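Local coordinates for protein rhamnosidase B (Bacillus sp., PDB 2OKX) that probably hydrolyses terminal alpha-L-rhamnose from glycosides, as a family 78 alpha-L-rhamnosidase, at residues N680-D688 and V796-S804; M764-L772 and M803-A814. All blocks are in the same frame, centred on the assembly; numbering follows the deposited sequence.

Overall arrangement
Both interactions lie in the helical barrel domain of the enzyme, their centres about 12 Å apart, and both use helix 801-813: interaction 1 meets its N-terminal end and the loop leading into it, interaction 2 runs along the rest. Both are largely buried, though each has an exposed residue at its margin, Pro686 in the first and Lys813 in the second. Their chemistry differs with place. In interaction 1 the 680-688 loop meets the approach to helix 801-813 and its first turn; a carboxylate takes a backbone N-H and a serine hydroxyl, and a water bridges two carbonyls. Segments 764-772 and 803-814 instead join helix to helix with no hydrogen bond between them. Met803 belongs to both.

Interaction 1: N680-D688 and V796-S804; sequences NLLDWAPID and VQIGSPFMS
Asp683 grips the 796-804 segment through both carboxylate oxygens. Gly799 N donates to Asp683 OD1 at 2.9 Å and 166°, a nearly straight bond, while Ser800 OG donates to Asp683 OD2 at 2.7 Å; both donors come in on the syn side, moderately out of the carboxylate plane. The group reaches them because CG stands anti to the backbone N (chi1 -166°). With an alanine here, Gly799 N and Ser800 OG would probably lose the carboxylate that takes both, and the turn into the helix would be less firmly fixed. A water adds a second polar link, donating to Trp684 O and to Gly799 O.

This is the loop-to-helix junction of an (alpha/alpha)6-type barrel, the fold of six-hairpin glycosidases. Ser800 is the N-cap of helix 801-813: its OG also accepts a weak bond from Met803 N, so Asp683 acts as a second shell to the cap. Trp684, meanwhile, centres an inverse gamma turn.

The remaining contacts are packing. Met803 CB lies 3.4 Å from Asp683 OD1, the two side chains crossing at about a right angle. Leu682 O meets the edge of the Phe802 ring in its plane, 3.5 Å from CE1; Trp864 stacks on that ring. Farther along, Val796 CG1 touches Pro686 CD at 3.8 Å and also reaches Ala685 CB, while Val796 CG2 sits 3.6 Å from Pro686 O.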
ATOM      1  N   ASN A 680     -14.186   1.942  15.040  1.00 32.19           N
ATOM      2  CA  ASN A 680     -15.193   2.892  14.557  1.00 32.55           C
ATOM      3  C   ASN A 680     -14.530   4.153  14.020  1.00 31.98           C
ATOM      4  O   ASN A 680     -14.768   5.255  14.516  1.00 32.76           O
ATOM      5  CB  ASN A 680     -16.132   3.250  15.711  1.00 32.79           C
ATOM      6  CG  ASN A 680     -16.686   2.022  16.407  1.00 32.99           C
ATOM      7  OD1 ASN A 680     -16.818   1.993  17.634  1.00 34.52           O
ATOM      8  ND2 ASN A 680     -17.020   1.001  15.627  1.00 29.79           N
ATOM      9  N   LEU A 681     -13.717   3.978  12.984  1.00 30.38           N
ATOM     10  CA  LEU A 681     -12.964   5.071  12.387  1.00 28.90           C
ATOM     11  C   LEU A 681     -13.627   5.841  11.254  1.00 28.11           C
ATOM     12  O   LEU A 681     -14.516   5.341  10.567  1.00 26.90           O
ATOM     13  CB  LEU A 681     -11.626   4.530  11.870  1.00 29.20           C
ATOM     14  CG  LEU A 681     -10.697   5.519  11.159  1.00 28.70           C
ATOM     15  CD1 LEU A 681     -10.056   6.424  12.198  1.00 29.24           C
ATOM     16  CD2 LEU A 681      -9.629   4.771  10.367  1.00 28.38           C
ATOM     17  N   LEU A 682     -13.158   7.072  11.073  1.00 28.25           N
ATOM     18  CA  LEU A 682     -13.601   7.939   9.993  1.00 27.40           C
ATOM     19  C   LEU A 682     -12.416   8.777   9.510  1.00 26.89           C
ATOM     20  O   LEU A 682     -12.013   8.669   8.358  1.00 27.38           O
ATOM     21  CB  LEU A 682     -14.734   8.876  10.423  1.00 27.13           C
ATOM     22  CG  LEU A 682     -15.104   9.872   9.308  1.00 27.68           C
ATOM     23  CD1 LEU A 682     -15.463   9.109   8.035  1.00 27.77           C
ATOM     24  CD2 LEU A 682     -16.261  10.757   9.743  1.00 30.65           C
ATOM     25  N   ASP A 683     -11.847   9.591  10.397  1.00 26.21           N
ATOM     26  CA  ASP A 683     -10.734  10.466  10.027  1.00 27.05           C
ATOM     27  C   ASP A 683      -9.556  10.410  11.005  1.00 27.83           C
ATOM     28  O   ASP A 683      -9.707   9.982  12.151  1.00 29.36           O
ATOM     29  CB  ASP A 683     -11.243  11.912   9.937  1.00 24.98           C
ATOM     30  CG  ASP A 683     -10.266  12.837   9.242  1.00 25.93           C
ATOM     31  OD1 ASP A 683     -10.415  14.073   9.386  1.00 24.04           O
ATOM     32  OD2 ASP A 683      -9.361  12.336   8.540  1.00 24.96           O
ATOM     33  N   TRP A 684      -8.385  10.849  10.549  1.00 27.66           N
ATOM     34  CA  TRP A 684      -7.191  10.868  11.397  1.00 28.59           C
ATOM     35  C   TRP A 684      -7.157  12.211  12.120  1.00 27.88           C
ATOM     36  O   TRP A 684      -6.375  13.101  11.781  1.00 28.16           O
ATOM     37  CB  TRP A 684      -5.914  10.690  10.557  1.00 28.93           C
ATOM     38  CG  TRP A 684      -5.792   9.337   9.905  1.00 31.61           C
ATOM     39  CD1 TRP A 684      -5.724   9.075   8.564  1.00 31.45           C
ATOM     40  CD2 TRP A 684      -5.733   8.062  10.564  1.00 32.84           C
ATOM     41  NE1 TRP A 684      -5.629   7.720   8.348  1.00 31.90           N
ATOM     42  CE2 TRP A 684      -5.634   7.074   9.557  1.00 32.65           C
ATOM     43  CE3 TRP A 684      -5.757   7.659  11.908  1.00 33.63           C
ATOM     44  CZ2 TRP A 684      -5.560   5.707   9.851  1.00 33.62           C
ATOM     45  CZ3 TRP A 684      -5.682   6.297  12.200  1.00 33.63           C
ATOM     46  CH2 TRP A 684      -5.585   5.339  11.174  1.00 33.79           C
ATOM     47  N   ALA A 685      -8.028  12.349  13.112  1.00 28.10           N
ATOM     48  CA  ALA A 685      -8.127  13.573  13.894  1.00 28.77           C
ATOM     49  C   ALA A 685      -8.686  13.229  15.271  1.00 29.25           C
ATOM     50  O   ALA A 685      -9.259  12.157  15.457  1.00 26.47           O
ATOM     51  CB  ALA A 685      -9.039  14.568  13.189  1.00 27.46           C
ATOM     52  N   PRO A 686      -8.530  14.140  16.248  1.00 31.64           N
ATOM     53  CA  PRO A 686      -8.996  13.983  17.632  1.00 33.26           C
ATOM     54  C   PRO A 686     -10.505  13.807  17.803  1.00 34.23           C
ATOM     55  O   PRO A 686     -11.079  14.292  18.777  1.00 34.33           O
ATOM     56  CB  PRO A 686      -8.502  15.260  18.311  1.00 34.48           C
ATOM     57  CG  PRO A 686      -7.297  15.626  17.519  1.00 34.52           C
ATOM     58  CD  PRO A 686      -7.761  15.387  16.108  1.00 32.98           C
ATOM     59  N   ILE A 687     -11.144  13.128  16.855  1.00 34.80           N
ATOM     60  CA  ILE A 687     -12.580  12.877  16.928  1.00 35.60           C
ATOM     61  C   ILE A 687     -12.820  11.891  18.068  1.00 36.64           C
ATOM     62  O   ILE A 687     -12.045  10.952  18.248  1.00 35.94           O
ATOM     63  CB  ILE A 687     -13.113  12.230  15.624  1.00 35.65           C
ATOM     64  CG1 ILE A 687     -13.051  13.232  14.473  1.00 35.37           C
ATOM     65  CG2 ILE A 687     -14.539  11.729  15.828  1.00 35.64           C
ATOM     66  CD1 ILE A 687     -13.447  12.638  13.138  1.00 34.98           C
ATOM     67  N   ASP A 688     -13.883  12.099  18.839  1.00 36.35           N
ATOM     68  CA  ASP A 688     -14.179  11.180  19.928  1.00 37.94           C
ATOM     69  C   ASP A 688     -14.906   9.996  19.300  1.00 37.88           C
ATOM     70  O   ASP A 688     -16.135   9.906  19.318  1.00 37.94           O
ATOM     71  CB  ASP A 688     -15.043  11.866  20.994  1.00 38.66           C
ATOM     72  CG  ASP A 688     -15.047  11.111  22.315  1.00 41.29           C
ATOM     73  OD1 ASP A 688     -14.108  10.324  22.558  1.00 39.77           O
ATOM     74  OD2 ASP A 688     -15.983  11.317  23.117  1.00 42.00           O
ATOM     75  N   VAL A 796     -13.209  20.053  16.467  1.00 35.53           N
ATOM     76  CA  VAL A 796     -12.079  19.278  15.976  1.00 35.25           C
ATOM     77  C   VAL A 796     -12.087  19.579  14.479  1.00 33.91           C
ATOM     78  O   VAL A 796     -13.155  19.660  13.875  1.00 33.07           O
ATOM     79  CB  VAL A 796     -12.289  17.762  16.206  1.00 35.30           C
ATOM     80  CG1 VAL A 796     -11.196  16.967  15.506  1.00 35.87           C
ATOM     81  CG2 VAL A 796     -12.276  17.457  17.699  1.00 36.02           C
ATOM     82  N   GLN A 797     -10.912  19.759  13.884  1.00 32.45           N
ATOM     83  CA  GLN A 797     -10.825  20.077  12.462  1.00 31.54           C
ATOM     84  C   GLN A 797     -10.524  18.863  11.585  1.00 30.08           C
ATOM     85  O   GLN A 797     -10.098  17.817  12.080  1.00 31.25           O
ATOM     86  CB  GLN A 797      -9.756  21.147  12.238  1.00 32.86           C
ATOM     87  CG  GLN A 797      -9.985  22.437  13.021  1.00 35.02           C
ATOM     88  CD  GLN A 797     -11.287  23.127  12.649  1.00 35.68           C
ATOM     89  OE1 GLN A 797     -11.554  23.378  11.477  1.00 35.24           O
ATOM     90  NE2 GLN A 797     -12.100  23.442  13.652  1.00 36.39           N
ATOM     91  N   ILE A 798     -10.749  19.012  10.279  1.00 27.85           N
ATOM     92  CA  ILE A 798     -10.494  17.942   9.318  1.00 24.87           C
ATOM     93  C   ILE A 798      -8.999  17.640   9.312  1.00 24.46           C
ATOM     94  O   ILE A 798      -8.177  18.549   9.182  1.00 22.65           O
ATOM     95  CB  ILE A 798     -10.949  18.355   7.897  1.00 25.79           C
ATOM     96  CG1 ILE A 798     -12.477  18.480   7.864  1.00 22.87           C
ATOM     97  CG2 ILE A 798     -10.473  17.329   6.870  1.00 24.37           C
ATOM     98  CD1 ILE A 798     -13.030  18.894   6.518  1.00 22.69           C
ATOM     99  N   GLY A 799      -8.650  16.364   9.448  1.00 24.01           N
ATOM    100  CA  GLY A 799      -7.246  15.998   9.495  1.00 24.79           C
ATOM    101  C   GLY A 799      -6.625  15.360   8.267  1.00 25.71           C
ATOM    102  O   GLY A 799      -5.426  15.084   8.264  1.00 23.03           O
ATOM    103  N   SER A 800      -7.415  15.116   7.225  1.00 23.53           N
ATOM    104  CA  SER A 800      -6.867  14.505   6.017  1.00 24.49           C
ATOM    105  C   SER A 800      -7.630  14.943   4.776  1.00 24.21           C
ATOM    106  O   SER A 800      -8.814  15.284   4.852  1.00 23.17           O
ATOM    107  CB  SER A 800      -6.938  12.982   6.111  1.00 24.64           C
ATOM    108  OG  SER A 800      -8.289  12.547   6.066  1.00 26.18           O
ATOM    109  N   PRO A 801      -6.959  14.941   3.615  1.00 21.96           N
ATOM    110  CA  PRO A 801      -7.633  15.345   2.376  1.00 21.77           C
ATOM    111  C   PRO A 801      -8.752  14.348   2.077  1.00 21.96           C
ATOM    112  O   PRO A 801      -9.649  14.625   1.283  1.00 21.50           O
ATOM    113  CB  PRO A 801      -6.515  15.290   1.336  1.00 21.94           C
ATOM    114  CG  PRO A 801      -5.270  15.580   2.160  1.00 21.21           C
ATOM    115  CD  PRO A 801      -5.517  14.730   3.386  1.00 20.65           C
ATOM    116  N   PHE A 802      -8.672  13.183   2.713  1.00 21.64           N
ATOM    117  CA  PHE A 802      -9.681  12.139   2.555  1.00 22.60           C
ATOM    118  C   PHE A 802     -11.003  12.718   3.037  1.00 22.94           C
ATOM    119  O   PHE A 802     -12.019  12.654   2.343  1.00 23.09           O
ATOM    120  CB  PHE A 802      -9.311  10.919   3.406  1.00 22.39           C
ATOM    121  CG  PHE A 802     -10.403   9.884   3.504  1.00 24.23           C
ATOM    122  CD1 PHE A 802     -10.850   9.447   4.747  1.00 24.24           C
ATOM    123  CD2 PHE A 802     -10.963   9.326   2.357  1.00 25.21           C
ATOM    124  CE1 PHE A 802     -11.840   8.467   4.850  1.00 26.60           C
ATOM    125  CE2 PHE A 802     -11.953   8.344   2.448  1.00 27.46           C
ATOM    126  CZ  PHE A 802     -12.391   7.915   3.698  1.00 27.68           C
ATOM    127  N   MET A 803     -10.973  13.282   4.240  1.00 22.86           N
ATOM    128  CA  MET A 803     -12.152  13.892   4.835  1.00 23.64           C
ATOM    129  C   MET A 803     -12.518  15.143   4.037  1.00 22.54           C
ATOM    130  O   MET A 803     -13.693  15.480   3.911  1.00 22.68           O
ATOM    131  CB  MET A 803     -11.867  14.247   6.298  1.00 25.08           C
ATOM    132  CG  MET A 803     -13.063  14.777   7.079  1.00 26.91           C
ATOM    133  SD  MET A 803     -14.468  13.633   7.164  1.00 28.67           S
ATOM    134  CE  MET A 803     -15.806  14.746   6.676  1.00 29.88           C
ATOM    135  N   SER A 804     -11.510  15.826   3.495  1.00 21.27           N
ATOM    136  CA  SER A 804     -11.757  17.022   2.691  1.00 20.04           C
ATOM    137  C   SER A 804     -12.689  16.691   1.525  1.00 19.50           C
ATOM    138  O   SER A 804     -13.508  17.514   1.125  1.00 18.67           O
ATOM    139  CB  SER A 804     -10.444  17.590   2.136  1.00 21.05           C
ATOM    140  OG  SER A 804      -9.686  18.245   3.141  1.00 19.35           O
TER
HETATM  141  O   HOH W   1      -3.952  13.757  10.262  1.00 28.18           O

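Interaction 2: M764-L772 and M803-A814; sequences MQTQVVAYL and MSFFYYEALEKA
Leu772 packs on Phe806 and Ala810, and Val768 on Tyr807, where two helices of the (alpha/alpha)6-type barrel meet. The axes of 764-772 and 803-813 pass 9.4 Å apart at a crossing angle of 48°. The pairing follows the i, i+3/i+4 face of each helix, and no hydrogen bond joins them.

The end of the Leu772 side chain reaches helix 803-813. Its CG is anti to the carbonyl carbon (chi1 -75°), which carries the two methyls onto different spots: CD1 lies close to Phe806 O and CB, while Leu772 CD2 rests 3.6 Å from Ala810 N and also touches Glu809 CB. The Leu772 and Phe806 side chains cross at about a right angle.

Val768 points its branches two ways. CG1 faces the Phe806 and Tyr807 backbone and the Ala810 methyl, whereas Val768 CG2 meets Tyr807 CD1 at 4.0 Å, obliquely to that ring. Helix 778-789 closes on this side too: Leu788 touches Val768 and its carbonyl accepts from Tyr807 OH.

At the N-terminal end, the Met803 chain is bent at chi2 and chi3. Met803 CG packs 3.6 Å from Gln765 CG, and the terminal Met803 CE turns to Val768 CG1 at 3.9 Å, putting the thioether alongside the 764-772 helix.

Toward the C-terminal end, the Tyr771 ring meets Ala810, Lys813 and Ala814. Tyr771 CD2 touches Ala810 CB at 3.7 Å, and the aliphatic stem of Lys813 crosses the ring obliquely, CE lying over one face. The phenol is hydrogen-bonded to Glu785, and the same oxygen also meets a methyl: Tyr771 OH stands 3.3 Å from Ala814 CB.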
ATOM      1  N   MET A 764     -15.913  18.992  13.113  1.00 32.16           N
ATOM      2  CA  MET A 764     -16.469  19.407  11.832  1.00 31.41           C
ATOM      3  C   MET A 764     -16.908  18.157  11.085  1.00 30.59           C
ATOM      4  O   MET A 764     -17.923  18.160  10.388  1.00 30.29           O
ATOM      5  CB  MET A 764     -15.415  20.140  11.007  1.00 31.46           C
ATOM      6  CG  MET A 764     -15.250  21.599  11.372  1.00 35.00           C
ATOM      7  SD  MET A 764     -16.800  22.478  11.103  1.00 36.80           S
ATOM      8  CE  MET A 764     -16.984  22.299   9.327  1.00 36.76           C
ATOM      9  N   GLN A 765     -16.129  17.089  11.249  1.00 28.07           N
ATOM     10  CA  GLN A 765     -16.394  15.816  10.590  1.00 28.17           C
ATOM     11  C   GLN A 765     -17.820  15.308  10.786  1.00 28.32           C
ATOM     12  O   GLN A 765     -18.530  15.021   9.822  1.00 28.51           O
ATOM     13  CB  GLN A 765     -15.403  14.749  11.080  1.00 28.41           C
ATOM     14  CG  GLN A 765     -13.953  14.923  10.603  1.00 28.07           C
ATOM     15  CD  GLN A 765     -13.118  15.843  11.481  1.00 29.44           C
ATOM     16  OE1 GLN A 765     -11.888  15.856  11.385  1.00 32.10           O
ATOM     17  NE2 GLN A 765     -13.776  16.618  12.335  1.00 27.91           N
ATOM     18  N   THR A 766     -18.237  15.184  12.040  1.00 28.04           N
ATOM     19  CA  THR A 766     -19.574  14.690  12.335  1.00 27.75           C
ATOM     20  C   THR A 766     -20.662  15.561  11.723  1.00 27.47           C
ATOM     21  O   THR A 766     -21.665  15.050  11.230  1.00 26.45           O
ATOM     22  CB  THR A 766     -19.796  14.584  13.853  1.00 29.36           C
ATOM     23  OG1 THR A 766     -18.847  13.658  14.401  1.00 29.45           O
ATOM     24  CG2 THR A 766     -21.210  14.093  14.156  1.00 27.13           C
ATOM     25  N   GLN A 767     -20.458  16.874  11.752  1.00 29.43           N
ATOM     26  CA  GLN A 767     -21.433  17.807  11.198  1.00 31.56           C
ATOM     27  C   GLN A 767     -21.513  17.649   9.678  1.00 31.51           C
ATOM     28  O   GLN A 767     -22.604  17.612   9.105  1.00 31.69           O
ATOM     29  CB  GLN A 767     -21.050  19.249  11.542  1.00 33.45           C
ATOM     30  CG  GLN A 767     -20.658  19.485  12.996  1.00 34.47           C
ATOM     31  CD  GLN A 767     -21.585  18.797  13.984  1.00 37.46           C
ATOM     32  OE1 GLN A 767     -22.808  18.893  13.880  1.00 36.10           O
ATOM     33  NE2 GLN A 767     -20.999  18.105  14.960  1.00 34.21           N
ATOM     34  N   VAL A 768     -20.352  17.562   9.030  1.00 29.11           N
ATOM     35  CA  VAL A 768     -20.305  17.402   7.582  1.00 27.34           C
ATOM     36  C   VAL A 768     -21.037  16.128   7.170  1.00 26.05           C
ATOM     37  O   VAL A 768     -21.819  16.132   6.220  1.00 26.68           O
ATOM     38  CB  VAL A 768     -18.843  17.335   7.066  1.00 26.47           C
ATOM     39  CG1 VAL A 768     -18.823  16.942   5.595  1.00 26.81           C
ATOM     40  CG2 VAL A 768     -18.165  18.682   7.248  1.00 26.67           C
ATOM     41  N   VAL A 769     -20.784  15.039   7.887  1.00 24.39           N
ATOM     42  CA  VAL A 769     -21.428  13.770   7.574  1.00 24.77           C
ATOM     43  C   VAL A 769     -22.942  13.848   7.760  1.00 26.06           C
ATOM     44  O   VAL A 769     -23.698  13.283   6.972  1.00 26.81           O
ATOM     45  CB  VAL A 769     -20.864  12.620   8.446  1.00 24.94           C
ATOM     46  CG1 VAL A 769     -21.607  11.329   8.152  1.00 21.87           C
ATOM     47  CG2 VAL A 769     -19.376  12.439   8.167  1.00 23.30           C
ATOM     48  N   ALA A 770     -23.385  14.544   8.801  1.00 27.36           N
ATOM     49  CA  ALA A 770     -24.815  14.684   9.055  1.00 29.78           C
ATOM     50  C   ALA A 770     -25.461  15.424   7.883  1.00 30.11           C
ATOM     51  O   ALA A 770     -26.574  15.102   7.459  1.00 30.59           O
ATOM     52  CB  ALA A 770     -25.045  15.449  10.354  1.00 27.43           C
ATOM     53  N   TYR A 771     -24.744  16.410   7.358  1.00 30.95           N
ATOM     54  CA  TYR A 771     -25.226  17.204   6.236  1.00 32.10           C
ATOM     55  C   TYR A 771     -25.336  16.364   4.962  1.00 32.49           C
ATOM     56  O   TYR A 771     -26.358  16.397   4.274  1.00 31.18           O
ATOM     57  CB  TYR A 771     -24.275  18.376   5.992  1.00 32.92           C
ATOM     58  CG  TYR A 771     -24.763  19.368   4.961  1.00 33.81           C
ATOM     59  CD1 TYR A 771     -25.778  20.277   5.264  1.00 34.36           C
ATOM     60  CD2 TYR A 771     -24.206  19.404   3.685  1.00 32.29           C
ATOM     61  CE1 TYR A 771     -26.226  21.200   4.317  1.00 34.39           C
ATOM     62  CE2 TYR A 771     -24.645  20.318   2.734  1.00 34.00           C
ATOM     63  CZ  TYR A 771     -25.654  21.214   3.055  1.00 33.89           C
ATOM     64  OH  TYR A 771     -26.090  22.113   2.112  1.00 33.61           O
ATOM     65  N   LEU A 772     -24.283  15.612   4.655  1.00 31.19           N
ATOM     66  CA  LEU A 772     -24.252  14.771   3.460  1.00 31.05           C
ATOM     67  C   LEU A 772     -25.233  13.613   3.486  1.00 31.60           C
ATOM     68  O   LEU A 772     -25.750  13.211   2.446  1.00 31.75           O
ATOM     69  CB  LEU A 772     -22.850  14.198   3.240  1.00 31.07           C
ATOM     70  CG  LEU A 772     -21.759  15.118   2.699  1.00 31.03           C
ATOM     71  CD1 LEU A 772     -20.435  14.368   2.673  1.00 33.01           C
ATOM     72  CD2 LEU A 772     -22.132  15.582   1.305  1.00 31.35           C
ATOM     73  N   MET A 803     -10.973  13.282   4.240  1.00 22.86           N
ATOM     74  CA  MET A 803     -12.152  13.892   4.835  1.00 23.64           C
ATOM     75  C   MET A 803     -12.518  15.143   4.037  1.00 22.54           C
ATOM     76  O   MET A 803     -13.693  15.480   3.911  1.00 22.68           O
ATOM     77  CB  MET A 803     -11.867  14.247   6.298  1.00 25.08           C
ATOM     78  CG  MET A 803     -13.063  14.777   7.079  1.00 26.91           C
ATOM     79  SD  MET A 803     -14.468  13.633   7.164  1.00 28.67           S
ATOM     80  CE  MET A 803     -15.806  14.746   6.676  1.00 29.88           C
ATOM     81  N   SER A 804     -11.510  15.826   3.495  1.00 21.27           N
ATOM     82  CA  SER A 804     -11.757  17.022   2.691  1.00 20.04           C
ATOM     83  C   SER A 804     -12.689  16.691   1.525  1.00 19.50           C
ATOM     84  O   SER A 804     -13.508  17.514   1.125  1.00 18.67           O
ATOM     85  CB  SER A 804     -10.444  17.590   2.136  1.00 21.05           C
ATOM     86  OG  SER A 804      -9.686  18.245   3.141  1.00 19.35           O
ATOM     87  N   PHE A 805     -12.562  15.481   0.988  1.00 18.61           N
ATOM     88  CA  PHE A 805     -13.391  15.055  -0.139  1.00 19.78           C
ATOM     89  C   PHE A 805     -14.869  15.145   0.228  1.00 21.23           C
ATOM     90  O   PHE A 805     -15.676  15.690  -0.529  1.00 20.83           O
ATOM     91  CB  PHE A 805     -13.046  13.617  -0.541  1.00 17.88           C
ATOM     92  CG  PHE A 805     -13.602  13.205  -1.881  1.00 17.54           C
ATOM     93  CD1 PHE A 805     -14.976  13.101  -2.084  1.00 18.78           C
ATOM     94  CD2 PHE A 805     -12.745  12.906  -2.937  1.00 19.01           C
ATOM     95  CE1 PHE A 805     -15.492  12.704  -3.320  1.00 18.59           C
ATOM     96  CE2 PHE A 805     -13.245  12.507  -4.177  1.00 16.86           C
ATOM     97  CZ  PHE A 805     -14.623  12.404  -4.370  1.00 18.84           C
ATOM     98  N   PHE A 806     -15.217  14.597   1.386  1.00 21.15           N
ATOM     99  CA  PHE A 806     -16.597  14.623   1.850  1.00 22.58           C
ATOM    100  C   PHE A 806     -17.019  16.066   2.115  1.00 21.29           C
ATOM    101  O   PHE A 806     -18.158  16.449   1.851  1.00 20.97           O
ATOM    102  CB  PHE A 806     -16.739  13.769   3.116  1.00 25.06           C
ATOM    103  CG  PHE A 806     -16.462  12.306   2.890  1.00 28.07           C
ATOM    104  CD1 PHE A 806     -17.280  11.551   2.057  1.00 30.98           C
ATOM    105  CD2 PHE A 806     -15.370  11.686   3.492  1.00 31.27           C
ATOM    106  CE1 PHE A 806     -17.016  10.197   1.824  1.00 33.45           C
ATOM    107  CE2 PHE A 806     -15.097  10.333   3.267  1.00 32.78           C
ATOM    108  CZ  PHE A 806     -15.920   9.589   2.432  1.00 32.32           C
ATOM    109  N   TYR A 807     -16.089  16.868   2.618  1.00 21.17           N
ATOM    110  CA  TYR A 807     -16.363  18.274   2.900  1.00 20.76           C
ATOM    111  C   TYR A 807     -16.709  19.014   1.603  1.00 20.93           C
ATOM    112  O   TYR A 807     -17.625  19.844   1.573  1.00 19.20           O
ATOM    113  CB  TYR A 807     -15.144  18.907   3.577  1.00 22.81           C
ATOM    114  CG  TYR A 807     -15.256  20.392   3.849  1.00 22.45           C
ATOM    115  CD1 TYR A 807     -16.379  20.931   4.484  1.00 24.58           C
ATOM    116  CD2 TYR A 807     -14.227  21.255   3.491  1.00 23.94           C
ATOM    117  CE1 TYR A 807     -16.465  22.297   4.752  1.00 24.66           C
ATOM    118  CE2 TYR A 807     -14.301  22.615   3.756  1.00 25.42           C
ATOM    119  CZ  TYR A 807     -15.422  23.129   4.385  1.00 25.47           C
ATOM    120  OH  TYR A 807     -15.479  24.474   4.646  1.00 26.50           O
ATOM    121  N   TYR A 808     -15.984  18.705   0.532  1.00 18.88           N
ATOM    122  CA  TYR A 808     -16.237  19.349  -0.755  1.00 18.78           C
ATOM    123  C   TYR A 808     -17.589  18.914  -1.321  1.00 19.10           C
ATOM    124  O   TYR A 808     -18.286  19.707  -1.956  1.00 19.32           O
ATOM    125  CB  TYR A 808     -15.110  19.036  -1.750  1.00 16.23           C
ATOM    126  CG  TYR A 808     -13.743  19.551  -1.320  1.00 16.87           C
ATOM    127  CD1 TYR A 808     -13.619  20.572  -0.375  1.00 18.35           C
ATOM    128  CD2 TYR A 808     -12.572  19.022  -1.869  1.00 19.34           C
ATOM    129  CE1 TYR A 808     -12.356  21.053   0.019  1.00 17.94           C
ATOM    130  CE2 TYR A 808     -11.311  19.495  -1.486  1.00 19.56           C
ATOM    131  CZ  TYR A 808     -11.211  20.506  -0.544  1.00 18.98           C
ATOM    132  OH  TYR A 808      -9.968  20.974  -0.171  1.00 17.84           O
ATOM    133  N   GLU A 809     -17.963  17.659  -1.098  1.00 20.41           N
ATOM    134  CA  GLU A 809     -19.256  17.188  -1.582  1.00 21.74           C
ATOM    135  C   GLU A 809     -20.340  18.003  -0.877  1.00 23.69           C
ATOM    136  O   GLU A 809     -21.373  18.329  -1.469  1.00 22.23           O
ATOM    137  CB  GLU A 809     -19.441  15.694  -1.294  1.00 22.53           C
ATOM    138  CG  GLU A 809     -18.670  14.772  -2.240  1.00 23.43           C
ATOM    139  CD  GLU A 809     -18.984  13.297  -2.018  1.00 23.77           C
ATOM    140  OE1 GLU A 809     -18.580  12.744  -0.973  1.00 22.41           O
ATOM    141  OE2 GLU A 809     -19.640  12.691  -2.889  1.00 26.24           O
ATOM    142  N   ALA A 810     -20.090  18.339   0.387  1.00 22.07           N
ATOM    143  CA  ALA A 810     -21.025  19.135   1.169  1.00 23.36           C
ATOM    144  C   ALA A 810     -21.072  20.568   0.637  1.00 23.59           C
ATOM    145  O   ALA A 810     -22.152  21.156   0.527  1.00 24.10           O
ATOM    146  CB  ALA A 810     -20.617  19.135   2.648  1.00 23.93           C
ATOM    147  N   LEU A 811     -19.909  21.132   0.309  1.00 22.35           N
ATOM    148  CA  LEU A 811     -19.864  22.497  -0.215  1.00 22.13           C
ATOM    149  C   LEU A 811     -20.575  22.575  -1.568  1.00 22.82           C
ATOM    150  O   LEU A 811     -21.191  23.587  -1.893  1.00 21.93           O
ATOM    151  CB  LEU A 811     -18.414  22.988  -0.354  1.00 20.36           C
ATOM    152  CG  LEU A 811     -17.632  23.197   0.950  1.00 21.55           C
ATOM    153  CD1 LEU A 811     -16.207  23.624   0.632  1.00 20.45           C
ATOM    154  CD2 LEU A 811     -18.320  24.255   1.805  1.00 22.26           C
ATOM    155  N   GLU A 812     -20.491  21.504  -2.349  1.00 22.37           N
ATOM    156  CA  GLU A 812     -21.148  21.464  -3.651  1.00 23.97           C
ATOM    157  C   GLU A 812     -22.660  21.474  -3.420  1.00 25.07           C
ATOM    158  O   GLU A 812     -23.395  22.220  -4.065  1.00 23.98           O
ATOM    159  CB  GLU A 812     -20.745  20.198  -4.413  1.00 24.19           C
ATOM    160  CG  GLU A 812     -21.536  19.963  -5.696  1.00 23.28           C
ATOM    161  CD  GLU A 812     -21.298  21.037  -6.752  1.00 26.59           C
ATOM    162  OE1 GLU A 812     -22.137  21.155  -7.665  1.00 26.51           O
ATOM    163  OE2 GLU A 812     -20.277  21.755  -6.683  1.00 23.91           O
ATOM    164  N   LYS A 813     -23.106  20.647  -2.482  1.00 25.41           N
ATOM    165  CA  LYS A 813     -24.519  20.550  -2.138  1.00 27.40           C
ATOM    166  C   LYS A 813     -25.034  21.893  -1.617  1.00 27.21           C
ATOM    167  O   LYS A 813     -26.176  22.269  -1.873  1.00 27.83           O
ATOM    168  CB  LYS A 813     -24.712  19.467  -1.070  1.00 27.55           C
ATOM    169  CG  LYS A 813     -26.145  19.270  -0.600  1.00 30.34           C
ATOM    170  CD  LYS A 813     -26.214  18.174   0.458  1.00 33.96           C
ATOM    171  CE  LYS A 813     -27.638  17.961   0.966  1.00 36.61           C
ATOM    172  NZ  LYS A 813     -28.543  17.457  -0.106  1.00 38.79           N
ATOM    173  N   ALA A 814     -24.182  22.608  -0.889  1.00 26.21           N
ATOM    174  CA  ALA A 814     -24.546  23.904  -0.325  1.00 26.67           C
ATOM    175  C   ALA A 814     -24.335  25.048  -1.312  1.00 26.39           C
ATOM    176  O   ALA A 814     -24.641  26.200  -1.008  1.00 26.56           O
ATOM    177  CB  ALA A 814     -23.743  24.161   0.941  1.00 27.13           C
TER